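Side-chain contacts in probable Rab-related GTPase (Acanthamoeba polyphaga mimivirus, PDB 5XC5), which binds GTP with magnesium as a Rab-family small GTPase and may take part in protein transport: residues Ile8-Ser13 / Ser19-Gln24; Val47-Lys50 / Thr54-Leu57. The protein carries 1 engineered substitution. All coordinates share one frame; numbering follows the deposited sequence.

Contact 1: residues Ile8-Ser13 / Ser19-Gln24; sequences IILIGS and SSIVHQ. With MG (magnesium ion), chain C; GTP (guanosine-5'-triphosphate), chain B.
Leu10 and Val22 meet through methyl groups, with no flat group between them. The flat group that this contact reaches is the guanine of GTP. Ser20 CB and OG come at C8 of its five-membered ring obliquely from beyond the ring, both displaced to the same side of its plane, and do not lie over it. Ser20 OG is 3.4 Å from GTP C8. Ser20 OG also donates a hydrogen bond to GTP O1A at 2.7 Å. Ser20 N donates to that oxygen as well, in a more bent bond (145°), so one residue grips the alpha phosphate twice.

Between the segments the packing is aliphatic and buried. Val22 CG2 sits in the fork of the Leu10 side chain, 3.4 Å from CD1 and 3.5 Å from CD2. The first value is tight, but Val22 was modelled in two conformers, so the closeness is doubtful. Val22 CG1 lies anti to the backbone N (chi1 160°), which leaves CG2 as the branch facing the strand. Ile21 CG2 touches Leu10 CD2 more loosely, at 4.3 Å. Leu83 and Ile59, from the two neighbouring strands, also pack on Leu10.

This is the strand–P-loop–helix unit of a small GTPase. Between the segments the loop leads into the helix at Lys18, whose NZ bonds both Gly12 O and the nucleotide. The first turn of the helix brings its amides to the phosphates, and Ser19 N donates to GTP O1B in a fairly straight bond (162°). The helix start would probably favour this negative charge.

Ser19 OG binds magnesium at 2.1 Å, across the ion from GTP O1G. GTP O1B, two waters and Thr37 OG1 complete six ligands. Ser19 OG is also hydrogen-bonded to Asp61 OD2, a second-shell carboxylate that can fix the hydroxyl's rotation.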
loop_
_atom_site.group_PDB
_atom_site.type_symbol
_atom_site.label_atom_id
_atom_site.label_comp_id
_atom_site.label_asym_id
_atom_site.label_seq_id
_atom_site.Cartn_x
_atom_site.Cartn_y
_atom_site.Cartn_z
ATOM N N ILE A 8 1.676 -3.178 -9.497
ATOM C CA ILE A 8 1.424 -2.485 -8.239
ATOM C C ILE A 8 2.151 -3.255 -7.150
ATOM O O ILE A 8 1.999 -4.478 -7.051
ATOM C CB ILE A 8 -0.083 -2.452 -7.904
ATOM C CG1 ILE A 8 -0.935 -2.065 -9.116
ATOM C CG2 ILE A 8 -0.356 -1.566 -6.669
ATOM C CD1 ILE A 8 -0.675 -0.690 -9.641
ATOM N N ILE A 9 2.923 -2.552 -6.321
ATOM C CA ILE A 9 3.551 -3.187 -5.162
ATOM C C ILE A 9 3.021 -2.568 -3.874
ATOM O O ILE A 9 2.698 -1.375 -3.820
ATOM C CB ILE A 9 5.095 -3.136 -5.189
ATOM C CG1 ILE A 9 5.603 -1.694 -5.099
ATOM C CG2 ILE A 9 5.648 -3.881 -6.400
ATOM C CD1 ILE A 9 7.112 -1.596 -4.983
ATOM N N LEU A 10 2.953 -3.386 -2.826
ATOM C CA LEU A 10 2.682 -2.916 -1.472
ATOM C C LEU A 10 3.967 -3.044 -0.676
ATOM O O LEU A 10 4.550 -4.136 -0.605
ATOM C CB LEU A 10 1.588 -3.731 -0.781
ATOM C CG LEU A 10 0.191 -3.551 -1.350
ATOM C CD1 LEU A 10 -0.036 -4.543 -2.466
ATOM C CD2 LEU A 10 -0.862 -3.688 -0.234
ATOM N N ILE A 11 4.408 -1.928 -0.092
ATOM C CA ILE A 11 5.588 -1.894 0.761
ATOM C C ILE A 11 5.236 -1.170 2.055
ATOM O O ILE A 11 4.260 -0.419 2.123
ATOM C CB ILE A 11 6.805 -1.241 0.075
ATOM C CG1 ILE A 11 6.545 0.243 -0.179
ATOM C CG2 ILE A 11 7.122 -1.939 -1.250
ATOM C CD1 ILE A 11 7.688 0.963 -0.935
ATOM N N GLY A 12 6.022 -1.423 3.086
ATOM C CA GLY A 12 5.773 -0.874 4.407
ATOM C C GLY A 12 6.292 -1.826 5.461
ATOM O O GLY A 12 6.602 -2.982 5.195
ATOM N N SER A 13 6.412 -1.307 6.683
ATOM C CA SER A 13 7.076 -2.065 7.728
ATOM C C SER A 13 6.223 -3.253 8.168
ATOM O O SER A 13 5.045 -3.366 7.837
ATOM C CB SER A 13 7.428 -1.146 8.887
ATOM O OG SER A 13 8.389 -0.220 8.408
ATOM N N SER A 19 -0.608 -7.427 3.799
ATOM C CA SER A 19 -1.202 -8.671 3.316
ATOM C C SER A 19 -2.696 -8.722 3.602
ATOM O O SER A 19 -3.473 -9.225 2.783
ATOM C CB SER A 19 -0.493 -9.880 3.923
ATOM O OG SER A 19 0.880 -9.890 3.582
ATOM N N SER A 20 -3.112 -8.203 4.755
ATOM C CA SER A 20 -4.534 -8.152 5.081
ATOM C C SER A 20 -5.304 -7.294 4.084
ATOM O O SER A 20 -6.394 -7.675 3.634
ATOM C CB SER A 20 -4.707 -7.628 6.503
ATOM O OG SER A 20 -4.108 -8.512 7.428
ATOM N N ILE A 21 -4.733 -6.150 3.699
ATOM C CA ILE A 21 -5.345 -5.294 2.688
ATOM C C ILE A 21 -5.471 -6.028 1.357
ATOM O O ILE A 21 -6.535 -6.027 0.728
ATOM C CB ILE A 21 -4.544 -3.987 2.553
ATOM C CG1 ILE A 21 -4.843 -3.056 3.732
ATOM C CG2 ILE A 21 -4.853 -3.309 1.239
ATOM C CD1 ILE A 21 -3.839 -1.914 3.873
ATOM N N VAL A 22 -4.394 -6.685 0.914
ATOM C CA VAL A 22 -4.453 -7.355 -0.383
ATOM C C VAL A 22 -5.475 -8.485 -0.375
ATOM O O VAL A 22 -6.239 -8.649 -1.335
ATOM C CB VAL A 22 -3.064 -7.942 -0.699
ATOM C CG1 VAL A 22 -3.172 -9.049 -1.753
ATOM C CG2 VAL A 22 -2.118 -6.876 -1.132
ATOM N N HIS A 23 -5.510 -9.276 0.702
ATOM C CA HIS A 23 -6.476 -10.371 0.772
ATOM C C HIS A 23 -7.899 -9.835 0.749
ATOM O O HIS A 23 -8.782 -10.422 0.115
ATOM C CB HIS A 23 -6.261 -11.196 2.045
ATOM C CG HIS A 23 -5.010 -12.029 2.049
ATOM N ND1 HIS A 23 -3.906 -11.740 1.276
ATOM C CD2 HIS A 23 -4.698 -13.151 2.741
ATOM C CE1 HIS A 23 -2.965 -12.642 1.495
ATOM N NE2 HIS A 23 -3.424 -13.514 2.378
ATOM N N GLN A 24 -8.140 -8.715 1.433
ATOM C CA GLN A 24 -9.469 -8.122 1.423
ATOM C C GLN A 24 -9.848 -7.657 0.022
ATOM O O GLN A 24 -10.975 -7.875 -0.431
ATOM C CB GLN A 24 -9.507 -6.966 2.422
ATOM C CG GLN A 24 -10.870 -6.307 2.592
ATOM C CD GLN A 24 -11.875 -7.211 3.282
ATOM O OE1 GLN A 24 -12.684 -7.857 2.630
ATOM N NE2 GLN A 24 -11.825 -7.257 4.613
HETATM MG MG MG C . 2.517 -9.480 4.776
HETATM P PG GTP B . 4.551 -8.284 6.998
HETATM O O1G GTP B . 4.182 -9.292 5.927
HETATM O O2G GTP B . 5.245 -8.928 8.162
HETATM O O3G GTP B . 5.330 -7.112 6.444
HETATM O O3B GTP B . 3.193 -7.672 7.685
HETATM P PB GTP B . 1.874 -7.110 6.925
HETATM O O1B GTP B . 1.568 -7.933 5.690
HETATM O O2B GTP B . 2.024 -5.636 6.667
HETATM O O3A GTP B . 0.706 -7.193 8.039
HETATM P PA GTP B . -0.426 -8.356 8.147
HETATM O O1A GTP B . -1.468 -8.197 7.034
HETATM O O2A GTP B . 0.244 -9.740 8.270
HETATM O "O5'" GTP B . -1.149 -7.918 9.535
HETATM C "C5'" GTP B . -0.451 -7.932 10.763
HETATM C "C4'" GTP B . -1.452 -8.009 11.914
HETATM O "O4'" GTP B . -2.190 -6.795 11.923
HETATM C "C3'" GTP B . -2.456 -9.138 11.779
HETATM O "O3'" GTP B . -2.719 -9.706 13.055
HETATM C "C2'" GTP B . -3.702 -8.445 11.273
HETATM O "O2'" GTP B . -4.887 -9.107 11.650
HETATM C "C1'" GTP B . -3.578 -7.072 11.902
HETATM N N9 GTP B . -4.267 -6.085 11.059
HETATM C C8 GTP B . -4.176 -5.932 9.700
HETATM N N7 GTP B . -4.959 -4.903 9.318
HETATM C C5 GTP B . -5.556 -4.399 10.429
HETATM C C6 GTP B . -6.449 -3.352 10.628
HETATM O O6 GTP B . -6.890 -2.635 9.711
HETATM N N1 GTP B . -6.860 -3.118 11.919
HETATM C C2 GTP B . -6.409 -3.861 12.988
HETATM N N2 GTP B . -6.854 -3.561 14.203
HETATM N N3 GTP B . -5.520 -4.895 12.806
HETATM C C4 GTP B . -5.122 -5.140 11.530
HETATM O O HOH W 1 3.202 -8.094 3.282
HETATM O O HOH W 2 1.667 -10.766 6.179
#

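Contact 2: residues Val47-Lys50 / Thr54-Leu57; sequences VIAK and TLKL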
loop_
_atom_site.group_PDB
_atom_site.type_symbol
_atom_site.label_atom_id
_atom_site.label_comp_id
_atom_site.label_asym_id
_atom_site.label_seq_id
_atom_site.Cartn_x
_atom_site.Cartn_y
_atom_site.Cartn_z
ATOM N N VAL A 47 -10.115 -5.250 -13.315
ATOM C CA VAL A 47 -11.095 -4.329 -12.762
ATOM C C VAL A 47 -11.558 -3.386 -13.862
ATOM O O VAL A 47 -10.853 -3.139 -14.842
ATOM C CB VAL A 47 -10.507 -3.527 -11.579
ATOM C CG1 VAL A 47 -10.194 -4.455 -10.424
ATOM C CG2 VAL A 47 -9.244 -2.784 -12.008
ATOM N N ILE A 48 -12.757 -2.848 -13.692
ATOM C CA ILE A 48 -13.283 -1.847 -14.612
ATOM C C ILE A 48 -12.980 -0.470 -14.046
ATOM O O ILE A 48 -13.445 -0.128 -12.955
ATOM C CB ILE A 48 -14.792 -2.024 -14.815
ATOM C CG1 ILE A 48 -15.105 -3.433 -15.325
ATOM C CG2 ILE A 48 -15.319 -0.935 -15.762
ATOM C CD1 ILE A 48 -16.591 -3.732 -15.385
ATOM N N ALA A 49 -12.228 0.333 -14.791
ATOM C CA ALA A 49 -11.927 1.683 -14.345
ATOM C C ALA A 49 -13.049 2.638 -14.746
ATOM O O ALA A 49 -13.934 2.309 -15.540
ATOM C CB ALA A 49 -10.594 2.158 -14.921
ATOM N N LYS A 50 -12.989 3.851 -14.196
ATOM C CA LYS A 50 -14.062 4.816 -14.420
ATOM C C LYS A 50 -14.171 5.225 -15.883
ATOM O O LYS A 50 -15.273 5.525 -16.358
ATOM C CB LYS A 50 -13.879 6.037 -13.521
ATOM C CG LYS A 50 -14.512 5.873 -12.158
ATOM C CD LYS A 50 -15.875 6.546 -12.095
ATOM C CE LYS A 50 -16.431 6.481 -10.685
ATOM N NZ LYS A 50 -15.335 6.690 -9.690
ATOM N N THR A 54 -10.867 -1.889 -19.007
ATOM C CA THR A 54 -10.507 -2.950 -18.086
ATOM C C THR A 54 -9.000 -2.909 -17.884
ATOM O O THR A 54 -8.235 -2.859 -18.856
ATOM C CB THR A 54 -10.948 -4.306 -18.638
ATOM O OG1 THR A 54 -12.378 -4.375 -18.633
ATOM C CG2 THR A 54 -10.402 -5.452 -17.796
ATOM N N LEU A 55 -8.582 -2.897 -16.623
ATOM C CA LEU A 55 -7.176 -2.858 -16.246
ATOM C C LEU A 55 -6.852 -4.116 -15.460
ATOM O O LEU A 55 -7.599 -4.503 -14.555
ATOM C CB LEU A 55 -6.842 -1.626 -15.387
ATOM C CG LEU A 55 -6.874 -0.228 -15.992
ATOM C CD1 LEU A 55 -8.259 0.172 -16.415
ATOM C CD2 LEU A 55 -6.317 0.778 -14.999
ATOM N N LYS A 56 -5.745 -4.750 -15.814
ATOM C CA LYS A 56 -5.223 -5.874 -15.057
ATOM C C LYS A 56 -4.212 -5.337 -14.053
ATOM O O LYS A 56 -3.181 -4.771 -14.439
ATOM C CB LYS A 56 -4.553 -6.868 -16.000
ATOM C CG LYS A 56 -4.268 -8.235 -15.408
ATOM C CD LYS A 56 -3.859 -9.177 -16.524
ATOM C CE LYS A 56 -3.519 -10.561 -16.035
ATOM N NZ LYS A 56 -2.219 -10.631 -15.300
ATOM N N LEU A 57 -4.515 -5.500 -12.769
ATOM C CA LEU A 57 -3.583 -5.157 -11.705
ATOM C C LEU A 57 -2.716 -6.378 -11.429
ATOM O O LEU A 57 -3.234 -7.451 -11.113
ATOM C CB LEU A 57 -4.340 -4.749 -10.442
ATOM C CG LEU A 57 -5.310 -3.572 -10.598
ATOM C CD1 LEU A 57 -5.996 -3.268 -9.289
ATOM C CD2 LEU A 57 -4.589 -2.343 -11.110
#
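Val47 and Leu55 face each other as an antiparallel hydrogen-bonded pair, and their side chains rise from the same face of the hairpin. Val47 N donates to Leu55 O, and Leu55 N donates back to Val47 O, each at 2.9 Å. The shape of the contact is set by short branches fitting beside longer ones. Val47 CG2 is the bump on the first strand. It lies between its own backbone N and carbonyl carbon, which turns it across to the second strand. There it lies nearest Leu55 O, at 3.5 Å, and more loosely against Leu55 CB and Leu57 CG, each 4.3 Å from Val47 CG2.

Ala49, two residues on from Val47 and past strand 41-48, turns toward Leu55. Its CB presses on Leu55 CD1 at 3.4 Å, closer than usual for two methyls. Leu55 is thus met at CB by one neighbour and at the tip of one branch by another. Phe25 and Ile165 cover this face from helices 18-26 and 154-169.

The other face carries Ile48 and Thr54, a non-hydrogen-bonded pair. Their side chains barely meet, with Ile48 CG1 4.4 Å from Thr54 OG1, and both are exposed. Val47 O also takes a CA-H contact from Thr54 CA, at 3.3 Å.

The chemistry is two-sided: paired backbone bonds fix the register of this hairpin, while purely apolar side chains join one of its faces to the helices.

In the fold
Contacts 1 and 2 follow one another along the chain, and their centres are about 18 Å apart. They belong to one sheet, because strands 6-12 and 54-61 are neighbours in it. They touch directly where Ile8 CG1 packs on Leu57 CD2 at 4.2 Å. Helix 18-26 is a second link, since its Phe25 reaches Val47 and Leu57. Contact 1 lies at the nucleotide and magnesium. Contact 2 lies at the far end of the hairpin: the Leu57 side chain is about 12 Å from that of Asp61, on the same strand 54-61. In contact 1 the Val22 side chain is only about 4 Å from that of Asp61.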